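Side-chain contacts in disulfide oxidoreductase (Xylella fastidiosa, PDB 2REM), which probably acts in the periplasm as a thiol-disulfide oxidoreductase of the DsbA type, exchanging disulfide bonds with other proteins through a redox-active cysteine pair: residues D126-V129 and A130-G134; E173-L176 and R177-Y181. All coordinates share one frame; numbering follows the deposited sequence.

In the fold
Both contacts are local, each made along a single helix of the DsbA chain. Contact 1 spans the short helix 125-132 among the helices added to the thioredoxin fold, and contact 2 covers the first turns of helix 172-190, which packs beside the sheet. Their centres are 37 Å apart, on opposite sides of the chain's centre, and their nearest atoms stay about 27 Å from each other. The CxxC pair Cys37 and Cys40, the predicted redox-active disulfide, is not bridged in this structure. The pair lies at the start of helix 38-52, Cys37 just before it and Cys40 in its first turn; Leu176 of contact 2 rests on this helix, contact 1 on helices 71-83 and 111-119.

Contact 1 (D126-V129 and A130-G134); sequences DRFV and ATFNG
Asp126 holds Ala130 by the first of a row of i to i+4 bonds, Ala130 N to Asp126 O at 2.9 Å. At Arg127 the carbonyl takes two donors from one residue. Thr131 N reaches Arg127 O at 2.8 Å by a bent bond, and Thr131 OG1 donates to Arg127 O at 2.7 Å from the opposite face of the carbonyl plane. The threonine hydroxyl is turned back to this carbonyl because OG1 sits beside its own backbone N (chi1 -58°), so a buried polar group is satisfied within the helix. The Arg127 side chain passes the same hydroxyl obliquely, with CG and NH1 each 4.0 Å from Thr131 OG1. Phe128 follows with the straightest bond of the row, Phe132 N to Phe128 O at 171°. One turn apart, the two phenylalanines both swing CG opposite the backbone N, and their rings meet obliquely, Phe128 CE2 coming 3.7 Å from Phe132 CD1. The ring centres are 5.6 Å apart and the planes 31° from parallel. Val129 O accepts from Asn133 N at 2.9 Å, at the point where the chain leaves helical geometry. The two side chains run alongside each other in the same direction, and the Asn133 amide lies beside the valine, ND2 at 3.6 Å from Val129 CG1. Gly134 then stands as N-cap of helix 135-151. The buried side, Phe128, Thr131 and Phe132, faces helices 71-83 and 111-119: the Phe128 ring meets that of Tyr118, Thr131 rests on Ala80 and Val83, and Phe132 lies against Pro111 and Leu114.

Contact 2 (E173-L176 and R177-Y181); sequences EDTL and RITDY
The opening turns of helix 172-190, the C-terminal helix of this thioredoxin-fold protein, hold an Asp-Arg pair three residues apart on one side and a threonine hydroxyl bonded to a carbonyl on another. Arg177 folds back toward the start of the helix. Its CG lies beside the backbone N (chi1 -74°), and a bend at chi3 lays the guanidinium over the backbone, one face resting on the Glu173-Asp174 peptide with Glu173 C 3.8 Å above the plane over its centre. NH2 approaches Glu173 CB at 3.4 Å, while NH1 forms a long salt bridge with Asp174 OD2 at 3.5 Å. The two side chains cross at about a right angle, carboxylate and guanidinium planes 41° apart. Asp174 OD1 is bonded to His170 N, and Ile178 CD1 closes on the same oxygen at 3.5 Å, covering the carboxylate from the next turn. Further round, Thr175 O is gripped by two donors of Thr179, N at 3.0 Å and OG1 at 2.7 Å, which arrive from opposite faces of the carbonyl plane. Thr175 OG1 is itself bonded to Asp171 O, while Leu176 leans on Phe43 and Trp50 of helix 38-52. The Asp180 carboxylate is bonded to Trp50 through OD1. With its carboxylate bonded to a backbone N-H and facing a guanidinium, Asp174 is probably kept in the charged form, while the long, tilted approach of Arg177 suggests a modest electrostatic attraction added to its flat contact with the peptide.

Contact 1 (D126-V129 and A130-G134)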
loop_
_atom_site.group_PDB
_atom_site.type_symbol
_atom_site.label_atom_id
_atom_site.label_comp_id
_atom_site.label_asym_id
_atom_site.label_seq_id
_atom_site.Cartn_x
_atom_site.Cartn_y
_atom_site.Cartn_z
ATOM N N ASP A 126 13.137 16.754 13.615
ATOM C CA ASP A 126 13.175 17.866 12.650
ATOM C C ASP A 126 13.266 17.327 11.220
ATOM O O ASP A 126 12.690 17.896 10.294
ATOM C CB ASP A 126 14.361 18.798 12.914
ATOM C CG ASP A 126 14.144 19.712 14.114
ATOM O OD1 ASP A 126 13.113 19.580 14.829
ATOM O OD2 ASP A 126 15.019 20.590 14.326
ATOM N N ARG A 127 14.011 16.242 11.047
ATOM C CA ARG A 127 14.054 15.563 9.754
ATOM C C ARG A 127 12.709 14.919 9.407
ATOM O O ARG A 127 12.267 14.988 8.245
ATOM C CB ARG A 127 15.183 14.532 9.653
ATOM C CG ARG A 127 15.433 14.131 8.185
ATOM C CD ARG A 127 16.654 13.232 7.960
ATOM N NE ARG A 127 17.564 13.745 6.909
ATOM C CZ ARG A 127 17.321 13.748 5.588
ATOM N NH1 ARG A 127 16.174 13.290 5.093
ATOM N NH2 ARG A 127 18.236 14.228 4.743
ATOM N N PHE A 128 12.068 14.276 10.377
ATOM C CA PHE A 128 10.747 13.751 10.101
ATOM C C PHE A 128 9.812 14.862 9.622
ATOM O O PHE A 128 9.149 14.699 8.608
ATOM C CB PHE A 128 10.069 13.032 11.262
ATOM C CG PHE A 128 8.758 12.421 10.840
ATOM C CD1 PHE A 128 8.752 11.226 10.126
ATOM C CD2 PHE A 128 7.560 13.111 11.020
ATOM C CE1 PHE A 128 7.556 10.690 9.663
ATOM C CE2 PHE A 128 6.339 12.577 10.557
ATOM C CZ PHE A 128 6.346 11.373 9.886
ATOM N N VAL A 129 9.774 15.969 10.352
ATOM C CA VAL A 129 8.883 17.093 9.999
ATOM C C VAL A 129 9.207 17.672 8.628
ATOM O O VAL A 129 8.301 17.885 7.809
ATOM C CB VAL A 129 8.848 18.191 11.095
ATOM C CG1 VAL A 129 8.092 19.433 10.596
ATOM C CG2 VAL A 129 8.193 17.630 12.337
ATOM N N ALA A 130 10.498 17.880 8.366
ATOM C CA ALA A 130 10.938 18.367 7.070
ATOM C C ALA A 130 10.539 17.401 5.973
ATOM O O ALA A 130 10.222 17.818 4.885
ATOM C CB ALA A 130 12.443 18.604 7.049
ATOM N N THR A 131 10.561 16.105 6.265
ATOM C CA THR A 131 10.288 15.134 5.236
ATOM C C THR A 131 8.788 15.089 4.998
ATOM O O THR A 131 8.336 15.133 3.857
ATOM C CB THR A 131 10.833 13.741 5.615
ATOM O OG1 THR A 131 12.242 13.844 5.848
ATOM C CG2 THR A 131 10.609 12.755 4.455
ATOM N N PHE A 132 8.042 15.003 6.100
ATOM C CA PHE A 132 6.594 14.968 6.084
ATOM C C PHE A 132 6.036 16.184 5.327
ATOM O O PHE A 132 5.095 16.048 4.585
ATOM C CB PHE A 132 6.105 15.014 7.531
ATOM C CG PHE A 132 4.643 14.758 7.697
ATOM C CD1 PHE A 132 4.161 13.452 7.728
ATOM C CD2 PHE A 132 3.756 15.824 7.896
ATOM C CE1 PHE A 132 2.818 13.198 7.918
ATOM C CE2 PHE A 132 2.390 15.585 8.083
ATOM C CZ PHE A 132 1.921 14.259 8.086
ATOM N N ASN A 133 6.623 17.356 5.556
ATOM C CA ASN A 133 6.176 18.579 4.889
ATOM C C ASN A 133 6.884 18.834 3.592
ATOM O O ASN A 133 6.692 19.885 3.004
ATOM C CB ASN A 133 6.357 19.809 5.790
ATOM C CG ASN A 133 5.510 19.717 7.027
ATOM O OD1 ASN A 133 4.606 18.895 7.093
ATOM N ND2 ASN A 133 5.843 20.495 8.038
ATOM N N GLY A 134 7.706 17.891 3.137
ATOM C CA GLY A 134 8.618 18.233 2.046
ATOM C C GLY A 134 8.166 17.832 0.665
ATOM O O GLY A 134 7.171 17.127 0.510
#

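Contact 2 (E173-L176 and R177-Y181)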
loop_
_atom_site.group_PDB
_atom_site.type_symbol
_atom_site.label_atom_id
_atom_site.label_comp_id
_atom_site.label_asym_id
_atom_site.label_seq_id
_atom_site.Cartn_x
_atom_site.Cartn_y
_atom_site.Cartn_z
ATOM N N GLU A 173 -7.297 -14.581 2.220
ATOM C CA GLU A 173 -6.825 -15.737 1.449
ATOM C C GLU A 173 -7.307 -15.729 0.005
ATOM O O GLU A 173 -6.538 -16.007 -0.909
ATOM C CB GLU A 173 -7.205 -17.058 2.108
ATOM C CG GLU A 173 -6.004 -17.800 2.641
ATOM C CD GLU A 173 -5.362 -17.086 3.805
ATOM O OE1 GLU A 173 -6.109 -16.691 4.739
ATOM O OE2 GLU A 173 -4.116 -16.922 3.797
ATOM N N ASP A 174 -8.588 -15.434 -0.180
ATOM C CA ASP A 174 -9.175 -15.324 -1.514
ATOM C C ASP A 174 -8.469 -14.212 -2.281
ATOM O O ASP A 174 -8.145 -14.331 -3.463
ATOM C CB ASP A 174 -10.673 -15.049 -1.375
ATOM C CG ASP A 174 -11.403 -15.034 -2.700
ATOM O OD1 ASP A 174 -12.261 -14.124 -2.880
ATOM O OD2 ASP A 174 -11.149 -15.929 -3.560
ATOM N N THR A 175 -8.254 -13.100 -1.601
ATOM C CA THR A 175 -7.575 -11.976 -2.221
ATOM C C THR A 175 -6.212 -12.389 -2.771
ATOM O O THR A 175 -5.866 -12.033 -3.910
ATOM C CB THR A 175 -7.450 -10.810 -1.237
ATOM O OG1 THR A 175 -8.751 -10.278 -1.056
ATOM C CG2 THR A 175 -6.578 -9.705 -1.808
ATOM N N LEU A 176 -5.465 -13.156 -1.979
ATOM C CA LEU A 176 -4.123 -13.600 -2.363
ATOM C C LEU A 176 -4.170 -14.668 -3.456
ATOM O O LEU A 176 -3.325 -14.665 -4.354
ATOM C CB LEU A 176 -3.330 -14.066 -1.144
ATOM C CG LEU A 176 -2.893 -12.902 -0.218
ATOM C CD1 LEU A 176 -1.985 -13.398 0.908
ATOM C CD2 LEU A 176 -2.224 -11.752 -0.979
ATOM N N ARG A 177 -5.178 -15.537 -3.397
ATOM C CA ARG A 177 -5.382 -16.563 -4.415
ATOM C C ARG A 177 -5.708 -15.909 -5.753
ATOM O O ARG A 177 -5.219 -16.332 -6.789
ATOM C CB ARG A 177 -6.512 -17.511 -4.035
ATOM C CG ARG A 177 -6.162 -18.515 -2.926
ATOM C CD ARG A 177 -7.330 -19.487 -2.724
ATOM N NE ARG A 177 -7.743 -19.548 -1.320
ATOM C CZ ARG A 177 -8.905 -19.086 -0.856
ATOM N NH1 ARG A 177 -9.795 -18.550 -1.686
ATOM N NH2 ARG A 177 -9.198 -19.182 0.436
ATOM N N ILE A 178 -6.530 -14.867 -5.728
ATOM C CA ILE A 178 -6.918 -14.194 -6.972
ATOM C C ILE A 178 -5.692 -13.462 -7.507
ATOM O O ILE A 178 -5.452 -13.427 -8.720
ATOM C CB ILE A 178 -8.089 -13.197 -6.744
ATOM C CG1 ILE A 178 -9.370 -13.926 -6.324
ATOM C CG2 ILE A 178 -8.322 -12.274 -7.976
ATOM C CD1 ILE A 178 -10.324 -12.985 -5.574
ATOM N N THR A 179 -4.923 -12.876 -6.597
ATOM C CA THR A 179 -3.698 -12.182 -6.970
ATOM C C THR A 179 -2.741 -13.168 -7.644
ATOM O O THR A 179 -2.175 -12.859 -8.696
ATOM C CB THR A 179 -3.015 -11.545 -5.753
ATOM O OG1 THR A 179 -3.928 -10.652 -5.128
ATOM C CG2 THR A 179 -1.765 -10.775 -6.169
ATOM N N ASP A 180 -2.574 -14.345 -7.041
ATOM C CA ASP A 180 -1.737 -15.413 -7.615
ATOM C C ASP A 180 -2.163 -15.737 -9.033
ATOM O O ASP A 180 -1.332 -15.820 -9.938
ATOM C CB ASP A 180 -1.810 -16.689 -6.777
ATOM C CG ASP A 180 -1.048 -16.581 -5.493
ATOM O OD1 ASP A 180 -0.205 -15.677 -5.369
ATOM O OD2 ASP A 180 -1.296 -17.417 -4.613
ATOM N N TYR A 181 -3.465 -15.943 -9.218
ATOM C CA TYR A 181 -4.007 -16.220 -10.552
ATOM C C TYR A 181 -3.641 -15.111 -11.551
ATOM O O TYR A 181 -3.197 -15.404 -12.669
ATOM C CB TYR A 181 -5.543 -16.421 -10.500
ATOM C CG TYR A 181 -6.204 -16.264 -11.849
ATOM C CD1 TYR A 181 -6.720 -15.040 -12.252
ATOM C CD2 TYR A 181 -6.264 -17.338 -12.742
ATOM C CE1 TYR A 181 -7.315 -14.887 -13.501
ATOM C CE2 TYR A 181 -6.838 -17.197 -13.989
ATOM C CZ TYR A 181 -7.364 -15.958 -14.358
ATOM O OH TYR A 181 -7.946 -15.798 -15.591
#